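Local coordinates for protein paraflagellar rod component (Trypanosoma cruzi, PDB 6XYB) that is of unknown function, is specific to kinetoplastids, binds magnesium ions and is probably a component of the paraflagellar rod, at residues N6-A11 and K112-R117; P15-M20 and H62-L67. All blocks are in the same frame, centred on the assembly; numbering follows the deposited sequence.

Interaction 1 (N6-A11 and K112-R117)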
ATOM      1  N   ASN C   6      -5.229 -12.666 -11.371  1.00 19.58           N
ATOM      2  CA  ASN C   6      -5.271 -11.621 -10.330  1.00 17.84           C
ATOM      3  C   ASN C   6      -6.283 -10.571 -10.816  1.00 12.28           C
ATOM      4  O   ASN C   6      -6.689 -10.569 -11.990  1.00 16.95           O
ATOM      5  CB  ASN C   6      -3.877 -11.014 -10.112  1.00 16.66           C
ATOM      6  CG  ASN C   6      -2.930 -11.912  -9.341  1.00 20.62           C
ATOM      7  OD1 ASN C   6      -2.774 -11.762  -8.147  1.00 25.41           O
ATOM      8  ND2 ASN C   6      -2.319 -12.866 -10.005  1.00 27.27           N
ATOM      9  N   LEU C   7      -6.604  -9.631  -9.958  1.00 13.99           N
ATOM     10  CA  LEU C   7      -7.542  -8.552 -10.251  1.00 15.37           C
ATOM     11  C   LEU C   7      -6.914  -7.276  -9.744  1.00 15.31           C
ATOM     12  O   LEU C   7      -6.264  -7.266  -8.683  1.00 18.22           O
ATOM     13  CB  LEU C   7      -8.886  -8.855  -9.541  1.00 18.14           C
ATOM     14  CG  LEU C   7     -10.096  -7.955  -9.607  1.00 22.80           C
ATOM     15  CD1 LEU C   7     -10.535  -7.724 -10.995  1.00 25.10           C
ATOM     16  CD2 LEU C   7     -11.163  -8.658  -8.795  1.00 24.81           C
ATOM     17  N   CYS C   8      -7.076  -6.210 -10.508  1.00 14.25           N
ATOM     18  CA  CYS C   8      -6.681  -4.857 -10.082  1.00 15.48           C
ATOM     19  C   CYS C   8      -7.918  -3.977 -10.133  1.00 16.01           C
ATOM     20  O   CYS C   8      -8.549  -3.887 -11.233  1.00 18.97           O
ATOM     21  CB  CYS C   8      -5.572  -4.268 -10.950  1.00 16.67           C
ATOM     22  SG  CYS C   8      -5.197  -2.525 -10.567  1.00 20.94           S
ATOM     23  N   VAL C   9      -8.253  -3.333  -9.020  1.00 13.27           N
ATOM     24  CA  VAL C   9      -9.325  -2.337  -9.027  1.00 13.32           C
ATOM     25  C   VAL C   9      -8.656  -0.985  -8.754  1.00 12.32           C
ATOM     26  O   VAL C   9      -7.832  -0.846  -7.836  1.00 16.02           O
ATOM     27  CB  VAL C   9     -10.379  -2.608  -7.976  1.00 13.64           C
ATOM     28  CG1 VAL C   9     -11.453  -1.524  -7.927  1.00 15.98           C
ATOM     29  CG2 VAL C   9     -11.046  -3.935  -8.184  1.00 15.22           C
ATOM     30  N   SER C  10      -8.987   0.001  -9.583  1.00 12.20           N
ATOM     31  CA  SER C  10      -8.416   1.327  -9.370  1.00 12.48           C
ATOM     32  C   SER C  10      -9.567   2.301  -9.169  1.00 13.83           C
ATOM     33  O   SER C  10     -10.572   2.179  -9.877  1.00 16.56           O
ATOM     34  CB  SER C  10      -7.539   1.729 -10.536  1.00 15.20           C
ATOM     35  OG  SER C  10      -6.823   2.913 -10.276  1.00 18.60           O
ATOM     36  N   ALA C  11      -9.363   3.271  -8.306  1.00 14.21           N
ATOM     37  CA  ALA C  11     -10.401   4.283  -8.065  1.00 14.64           C
ATOM     38  C   ALA C  11      -9.704   5.648  -8.044  1.00 13.94           C
ATOM     39  O   ALA C  11      -8.783   5.830  -7.224  1.00 15.81           O
ATOM     40  CB  ALA C  11     -11.089   4.015  -6.772  1.00 16.07           C
ATOM     41  N   LYS C 112      -5.071   2.009  -5.931  1.00 12.29           N
ATOM     42  CA  LYS C 112      -5.110   0.694  -6.514  1.00 12.72           C
ATOM     43  C   LYS C 112      -5.238  -0.388  -5.421  1.00 11.86           C
ATOM     44  O   LYS C 112      -4.656  -0.287  -4.361  1.00 11.77           O
ATOM     45  CB  LYS C 112      -3.914   0.496  -7.423  1.00 15.92           C
ATOM     46  CG  LYS C 112      -4.016   1.489  -8.563  1.00 21.02           C
ATOM     47  CD  LYS C 112      -3.212   1.214  -9.732  1.00 21.59           C
ATOM     48  CE  LYS C 112      -3.033   2.489 -10.514  1.00 21.94           C
ATOM     49  NZ  LYS C 112      -4.212   2.695 -11.403  1.00 19.99           N
ATOM     50  N   LEU C 113      -6.065  -1.388  -5.718  1.00 11.41           N
ATOM     51  CA  LEU C 113      -6.312  -2.528  -4.818  1.00 10.52           C
ATOM     52  C   LEU C 113      -6.002  -3.762  -5.678  1.00 11.19           C
ATOM     53  O   LEU C 113      -6.617  -3.940  -6.787  1.00 12.36           O
ATOM     54  CB  LEU C 113      -7.757  -2.507  -4.326  1.00 11.21           C
ATOM     55  CG  LEU C 113      -8.227  -1.340  -3.474  1.00 13.41           C
ATOM     56  CD1 LEU C 113      -9.761  -1.317  -3.417  1.00 19.64           C
ATOM     57  CD2 LEU C 113      -7.742  -1.428  -2.025  1.00 17.74           C
ATOM     58  N   PHE C 114      -5.183  -4.660  -5.167  1.00 11.24           N
ATOM     59  CA  PHE C 114      -4.807  -5.858  -5.934  1.00 11.34           C
ATOM     60  C   PHE C 114      -5.287  -7.111  -5.179  1.00 11.37           C
ATOM     61  O   PHE C 114      -5.137  -7.198  -3.957  1.00 12.78           O
ATOM     62  CB  PHE C 114      -3.276  -5.943  -6.042  1.00 11.83           C
ATOM     63  CG  PHE C 114      -2.666  -4.831  -6.824  1.00 13.68           C
ATOM     64  CD1 PHE C 114      -2.741  -4.826  -8.194  1.00 15.58           C
ATOM     65  CD2 PHE C 114      -2.100  -3.764  -6.163  1.00 14.96           C
ATOM     66  CE1 PHE C 114      -2.185  -3.798  -8.942  1.00 16.62           C
ATOM     67  CE2 PHE C 114      -1.497  -2.742  -6.911  1.00 19.63           C
ATOM     68  CZ  PHE C 114      -1.581  -2.750  -8.282  1.00 17.27           C
ATOM     69  N   PHE C 115      -5.915  -8.013  -5.932  1.00 12.73           N
ATOM     70  CA  PHE C 115      -6.592  -9.197  -5.363  1.00 13.43           C
ATOM     71  C   PHE C 115      -6.101 -10.488  -6.018  1.00 16.84           C
ATOM     72  O   PHE C 115      -5.707 -10.476  -7.207  1.00 16.25           O
ATOM     73  CB  PHE C 115      -8.086  -9.147  -5.615  1.00 14.36           C
ATOM     74  CG  PHE C 115      -8.759  -7.966  -4.968  1.00 12.35           C
ATOM     75  CD1 PHE C 115      -8.822  -6.750  -5.625  1.00 11.41           C
ATOM     76  CD2 PHE C 115      -9.416  -8.051  -3.721  1.00 12.37           C
ATOM     77  CE1 PHE C 115      -9.381  -5.633  -5.030  1.00 11.98           C
ATOM     78  CE2 PHE C 115     -10.024  -6.926  -3.140  1.00 13.88           C
ATOM     79  CZ  PHE C 115      -9.983  -5.711  -3.807  1.00 12.82           C
ATOM     80  N   ALA C 116      -6.069 -11.559  -5.229  1.00 20.68           N
ATOM     81  CA  ALA C 116      -5.717 -12.900  -5.748  1.00 23.11           C
ATOM     82  C   ALA C 116      -6.803 -13.895  -5.356  1.00 20.16           C
ATOM     83  O   ALA C 116      -7.600 -13.663  -4.402  1.00 21.52           O
ATOM     84  CB  ALA C 116      -4.351 -13.310  -5.205  1.00 23.42           C
ATOM     85  N   ARG C 117      -6.894 -15.008  -6.096  1.00 23.50           N
ATOM     86  CA  ARG C 117      -7.859 -16.066  -5.707  1.00 27.06           C
ATOM     87  C   ARG C 117      -7.350 -16.790  -4.463  1.00 29.53           C
ATOM     88  O   ARG C 117      -6.129 -16.777  -4.242  1.00 32.72           O
ATOM     89  CB  ARG C 117      -8.090 -17.096  -6.823  1.00 29.32           C
ATOM     90  CG  ARG C 117      -8.763 -16.594  -8.076  1.00 30.39           C
ATOM     91  CD  ARG C 117     -10.161 -16.081  -7.874  1.00 27.83           C
ATOM     92  NE  ARG C 117     -11.185 -17.101  -7.611  1.00 27.13           N
ATOM     93  CZ  ARG C 117     -12.459 -16.828  -7.362  1.00 29.96           C
ATOM     94  NH1 ARG C 117     -12.864 -15.584  -7.385  1.00 26.55           N
ATOM     95  NH2 ARG C 117     -13.331 -17.787  -7.094  1.00 31.76           N
TER

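Interaction 2 (P15-M20 and H62-L67)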
ATOM      1  N   PRO C  15     -14.173  13.541 -10.300  1.00 28.64           N
ATOM      2  CA  PRO C  15     -15.268  12.736  -9.777  1.00 29.56           C
ATOM      3  C   PRO C  15     -14.886  11.260  -9.699  1.00 26.46           C
ATOM      4  O   PRO C  15     -13.845  10.853 -10.244  1.00 24.40           O
ATOM      5  CB  PRO C  15     -16.397  12.932 -10.793  1.00 34.38           C
ATOM      6  CG  PRO C  15     -15.663  13.242 -12.087  1.00 36.35           C
ATOM      7  CD  PRO C  15     -14.369  13.928 -11.699  1.00 40.02           C
ATOM      8  N   PRO C  16     -15.687  10.462  -8.961  1.00 23.70           N
ATOM      9  CA  PRO C  16     -15.353   9.070  -8.662  1.00 22.31           C
ATOM     10  C   PRO C  16     -15.452   8.185  -9.905  1.00 20.29           C
ATOM     11  O   PRO C  16     -16.502   8.035 -10.522  1.00 23.51           O
ATOM     12  CB  PRO C  16     -16.307   8.607  -7.574  1.00 24.26           C
ATOM     13  CG  PRO C  16     -17.314   9.729  -7.385  1.00 29.73           C
ATOM     14  CD  PRO C  16     -16.894  10.907  -8.247  1.00 29.49           C
ATOM     15  N   VAL C  17     -14.314   7.564 -10.254  1.00 15.47           N
ATOM     16  CA  VAL C  17     -14.260   6.644 -11.439  1.00 15.23           C
ATOM     17  C   VAL C  17     -13.582   5.365 -10.970  1.00 14.17           C
ATOM     18  O   VAL C  17     -12.425   5.426 -10.469  1.00 15.53           O
ATOM     19  CB  VAL C  17     -13.532   7.212 -12.675  1.00 18.39           C
ATOM     20  CG1 VAL C  17     -13.524   6.146 -13.771  1.00 21.26           C
ATOM     21  CG2 VAL C  17     -14.162   8.548 -13.111  1.00 23.10           C
ATOM     22  N   ILE C  18     -14.290   4.263 -11.103  1.00 14.59           N
ATOM     23  CA  ILE C  18     -13.784   2.960 -10.641  1.00 14.83           C
ATOM     24  C   ILE C  18     -13.557   2.089 -11.884  1.00 12.74           C
ATOM     25  O   ILE C  18     -14.447   1.926 -12.720  1.00 15.08           O
ATOM     26  CB  ILE C  18     -14.759   2.271  -9.676  1.00 15.16           C
ATOM     27  CG1 ILE C  18     -15.024   3.134  -8.441  1.00 21.04           C
ATOM     28  CG2 ILE C  18     -14.239   0.865  -9.345  1.00 17.14           C
ATOM     29  CD1 ILE C  18     -16.289   2.805  -7.734  1.00 24.67           C
ATOM     30  N   THR C  19     -12.362   1.521 -12.021  1.00 13.90           N
ATOM     31  CA  THR C  19     -12.001   0.607 -13.113  1.00 14.72           C
ATOM     32  C   THR C  19     -11.574  -0.742 -12.523  1.00 12.49           C
ATOM     33  O   THR C  19     -10.888  -0.758 -11.492  1.00 15.11           O
ATOM     34  CB  THR C  19     -10.920   1.215 -13.993  1.00 14.84           C
ATOM     35  OG1 THR C  19      -9.831   1.722 -13.241  1.00 16.93           O
ATOM     36  CG2 THR C  19     -11.422   2.350 -14.839  1.00 17.62           C
ATOM     37  N   MET C  20     -11.921  -1.819 -13.205  1.00 13.88           N
ATOM     38  CA  MET C  20     -11.601  -3.178 -12.766  1.00 12.79           C
ATOM     39  C   MET C  20     -10.971  -3.927 -13.915  1.00 15.00           C
ATOM     40  O   MET C  20     -11.581  -3.993 -14.985  1.00 16.49           O
ATOM     41  CB  MET C  20     -12.888  -3.869 -12.293  1.00 16.50           C
ATOM     42  CG  MET C  20     -13.647  -3.055 -11.282  1.00 16.19           C
ATOM     43  SD  MET C  20     -14.804  -3.973 -10.303  1.00 23.12           S
ATOM     44  CE  MET C  20     -15.969  -4.449 -11.485  1.00 19.60           C
ATOM     45  N   HIS C  62     -11.390  -4.109 -19.572  1.00 22.46           N
ATOM     46  CA  HIS C  62     -11.781  -3.675 -18.218  1.00 18.19           C
ATOM     47  C   HIS C  62     -13.229  -3.209 -18.175  1.00 17.23           C
ATOM     48  O   HIS C  62     -13.844  -2.947 -19.223  1.00 19.06           O
ATOM     49  CB  HIS C  62     -10.825  -2.547 -17.717  1.00 19.27           C
ATOM     50  CG  HIS C  62     -11.097  -1.211 -18.363  1.00 19.82           C
ATOM     51  ND1 HIS C  62     -10.761  -0.921 -19.636  1.00 24.07           N
ATOM     52  CD2 HIS C  62     -11.666  -0.085 -17.863  1.00 18.94           C
ATOM     53  CE1 HIS C  62     -11.091   0.303 -19.910  1.00 23.33           C
ATOM     54  NE2 HIS C  62     -11.719   0.837 -18.870  1.00 21.57           N
ATOM     55  N   TRP C  63     -13.705  -3.037 -16.943  1.00 17.12           N
ATOM     56  CA  TRP C  63     -15.012  -2.472 -16.591  1.00 17.36           C
ATOM     57  C   TRP C  63     -14.802  -1.124 -15.915  1.00 16.76           C
ATOM     58  O   TRP C  63     -13.920  -0.967 -15.054  1.00 18.59           O
ATOM     59  CB  TRP C  63     -15.743  -3.429 -15.666  1.00 19.37           C
ATOM     60  CG  TRP C  63     -16.028  -4.728 -16.338  1.00 20.93           C
ATOM     61  CD1 TRP C  63     -15.261  -5.866 -16.330  1.00 24.16           C
ATOM     62  CD2 TRP C  63     -17.228  -5.060 -17.058  1.00 22.86           C
ATOM     63  NE1 TRP C  63     -15.931  -6.891 -16.970  1.00 24.17           N
ATOM     64  CE2 TRP C  63     -17.144  -6.431 -17.424  1.00 26.49           C
ATOM     65  CE3 TRP C  63     -18.449  -4.385 -17.313  1.00 21.91           C
ATOM     66  CZ2 TRP C  63     -18.167  -7.076 -18.143  1.00 30.31           C
ATOM     67  CZ3 TRP C  63     -19.439  -5.024 -18.048  1.00 24.87           C
ATOM     68  CH2 TRP C  63     -19.317  -6.367 -18.427  1.00 30.19           C
ATOM     69  N   ARG C  64     -15.617  -0.150 -16.299  1.00 17.92           N
ATOM     70  CA  ARG C  64     -15.537   1.222 -15.798  1.00 15.94           C
ATOM     71  C   ARG C  64     -16.879   1.723 -15.302  1.00 16.49           C
ATOM     72  O   ARG C  64     -17.879   1.626 -16.033  1.00 18.25           O
ATOM     73  CB  ARG C  64     -15.099   2.172 -16.903  1.00 16.51           C
ATOM     74  CG  ARG C  64     -14.991   3.625 -16.438  1.00 18.47           C
ATOM     75  CD  ARG C  64     -14.764   4.520 -17.618  1.00 23.70           C
ATOM     76  NE  ARG C  64     -14.548   5.892 -17.260  1.00 23.75           N
ATOM     77  CZ  ARG C  64     -15.510   6.783 -17.011  1.00 26.15           C
ATOM     78  NH1 ARG C  64     -16.802   6.452 -16.998  1.00 31.62           N
ATOM     79  NH2 ARG C  64     -15.164   8.021 -16.759  1.00 31.24           N
ATOM     80  N   MET C  65     -16.889   2.269 -14.108  1.00 16.03           N
ATOM     81  CA  MET C  65     -18.086   2.938 -13.545  1.00 17.53           C
ATOM     82  C   MET C  65     -17.723   4.357 -13.118  1.00 17.72           C
ATOM     83  O   MET C  65     -16.776   4.530 -12.341  1.00 18.65           O
ATOM     84  CB  MET C  65     -18.684   2.167 -12.354  1.00 20.46           C
ATOM     85  CG  MET C  65     -19.692   2.963 -11.510  1.00 26.26           C
ATOM     86  SD  MET C  65     -20.118   2.035  -9.936  1.00 31.28           S
ATOM     87  CE  MET C  65     -21.237   0.999 -10.801  1.00 24.50           C
ATOM     88  N   GLU C  66     -18.528   5.349 -13.503  1.00 22.55           N
ATOM     89  CA  GLU C  66     -18.440   6.655 -12.831  1.00 23.40           C
ATOM     90  C   GLU C  66     -19.673   6.854 -11.944  1.00 25.93           C
ATOM     91  O   GLU C  66     -20.787   6.721 -12.469  1.00 27.84           O
ATOM     92  CB  GLU C  66     -18.277   7.796 -13.821  1.00 28.10           C
ATOM     93  CG  GLU C  66     -18.139   9.149 -13.130  1.00 30.16           C
ATOM     94  CD  GLU C  66     -17.815  10.312 -14.072  1.00 36.91           C
ATOM     95  OE1 GLU C  66     -17.076  10.086 -15.048  1.00 43.28           O
ATOM     96  OE2 GLU C  66     -18.275  11.448 -13.810  1.00 40.95           O
ATOM     97  N   LEU C  67     -19.487   7.225 -10.675  1.00 27.66           N
ATOM     98  CA  LEU C  67     -20.633   7.594  -9.762  1.00 30.77           C
ATOM     99  C   LEU C  67     -21.151   9.005 -10.108  1.00 41.40           C
ATOM    100  O   LEU C  67     -20.352   9.927 -10.361  1.00 44.71           O
ATOM    101  CB  LEU C  67     -20.241   7.510  -8.283  1.00 34.70           C
ATOM    102  CG  LEU C  67     -19.460   6.287  -7.809  1.00 34.36           C
ATOM    103  CD1 LEU C  67     -19.089   6.438  -6.353  1.00 31.49           C
ATOM    104  CD2 LEU C  67     -20.208   5.001  -8.048  1.00 31.93           C
TER

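Interaction 1 (N6-A11 and K112-R117)
Cys8 and Phe114 meet on one face of an antiparallel strand pair, where the thiol sits obliquely beside the phenyl ring. With SG anti to the backbone N (chi1 173°), the thiol comes to 3.7 Å from Phe114 CE1, while CB lies near the same CD1-CE1 side of the ring. This is a Cys sulfur-aromatic contact, with SG 4.5 Å from the centroid of the Phe114 ring. On the same face the Lys112 chain runs past Ser10. It bends at its last torsion (chi4 -84°), which sets NZ 2.9 Å from Ser10 OG as a hydrogen-bond donor. Asp74 of the second subunit forms a salt bridge with NZ and Ser78 of that subunit a hydrogen bond, so three oxygens grip the ammonium.

Strands 6-13 and 108-117 are adjacent in a six-stranded antiparallel sheet, with strand 93-103 beyond 108-117. Leu7 pairs with Phe115 and Val9 with Leu113, each through two backbone hydrogen bonds. The bond from Val9 N to Leu113 O is short and nearly straight, at 2.8 Å and 170°.

On the other face the two segments offer each other apolar side chains: Leu7, Val9, Leu113 and Phe115. The Phe115 ring rises from its own strand and reaches back toward Leu113. Val9 CG2 comes up obliquely beside it, 4.0 Å from Phe115 CE1. Leu7 meets the root of the same side chain, CB to Phe115 CB at 4.0 Å. Leu88 of helix 74-90 packs on Leu7, Val9 and Phe115. Back on the face of Cys8 and Phe114, at its far end, Asn6 OD1 rests 3.7 Å from Ala116 CB, while Asn6 ND2 is hydrogen-bonded to Glu89 of the second subunit.

Interaction 2 (P15-M20 and H62-L67)
Ile18 and Met65 form the middle of this antiparallel pair through two nearly straight backbone hydrogen bonds. Ile18 N to Met65 O is 2.8 Å, with an angle of 175° at the hydrogen. Met20 and Trp63 make a second hydrogen-bonded pair, with the bond from Met20 N to Trp63 O more bent. Beyond the strand, Leu67 N reaches Pro16 O at 3.1 Å, also bent, at 148°.

Charge lies on the face of Val17, Thr19, Arg64 and Glu66. Arg64 is extended from CG to NE, and its NH2 forms a long salt bridge of 3.3 Å to Glu66 OE1. Val17 lies under this pair. Its CG1 sits against one face of the guanidinium, toward the rim, 3.6 Å from Arg64 NE. Its CG2 faces the Arg64 NH2 and Glu66 OE1 ends. Thr19 CG2 makes a methyl-to-ring contact, oblique to the His62 ring and 3.9 Å from His62 CD2.

In the apolar packing, the Pro16 ring and the Leu67 side chain cross at about a right angle, with Pro16 CB 3.7 Å from Leu67 CD1. Ile18 CD1 meets Met65 SD, and Met20 CE meets Trp63 CB, more loosely.

The Met20, Trp63 and Met65 side chains touch helix 27-36. Strand 17-21 is flanked by strand 6-13 and strand 62-66, and strand 55-57 follows beyond the latter.

In the fold
Both contacts are antiparallel strand pairs of one sheet. They share no strand, but strands 6-13 and 17-21 are neighbours and join them, with Ser10 N 2.8 Å from Thr19 O in a probable hydrogen bond. Interaction 1 is buried throughout. Its apolar face lies on helix 74-90, and its other face packs against the second subunit, which supplies partners for its polar groups. Interaction 2 is only partly buried. Its apolar face lies on helix 27-36, and its charged side chains pair within their own strand. Leu113 lies close to Ser98, which is seen to bind magnesium in this protein, though no ion is bound at it in this chain. Interaction 2 is away from the known metal sites.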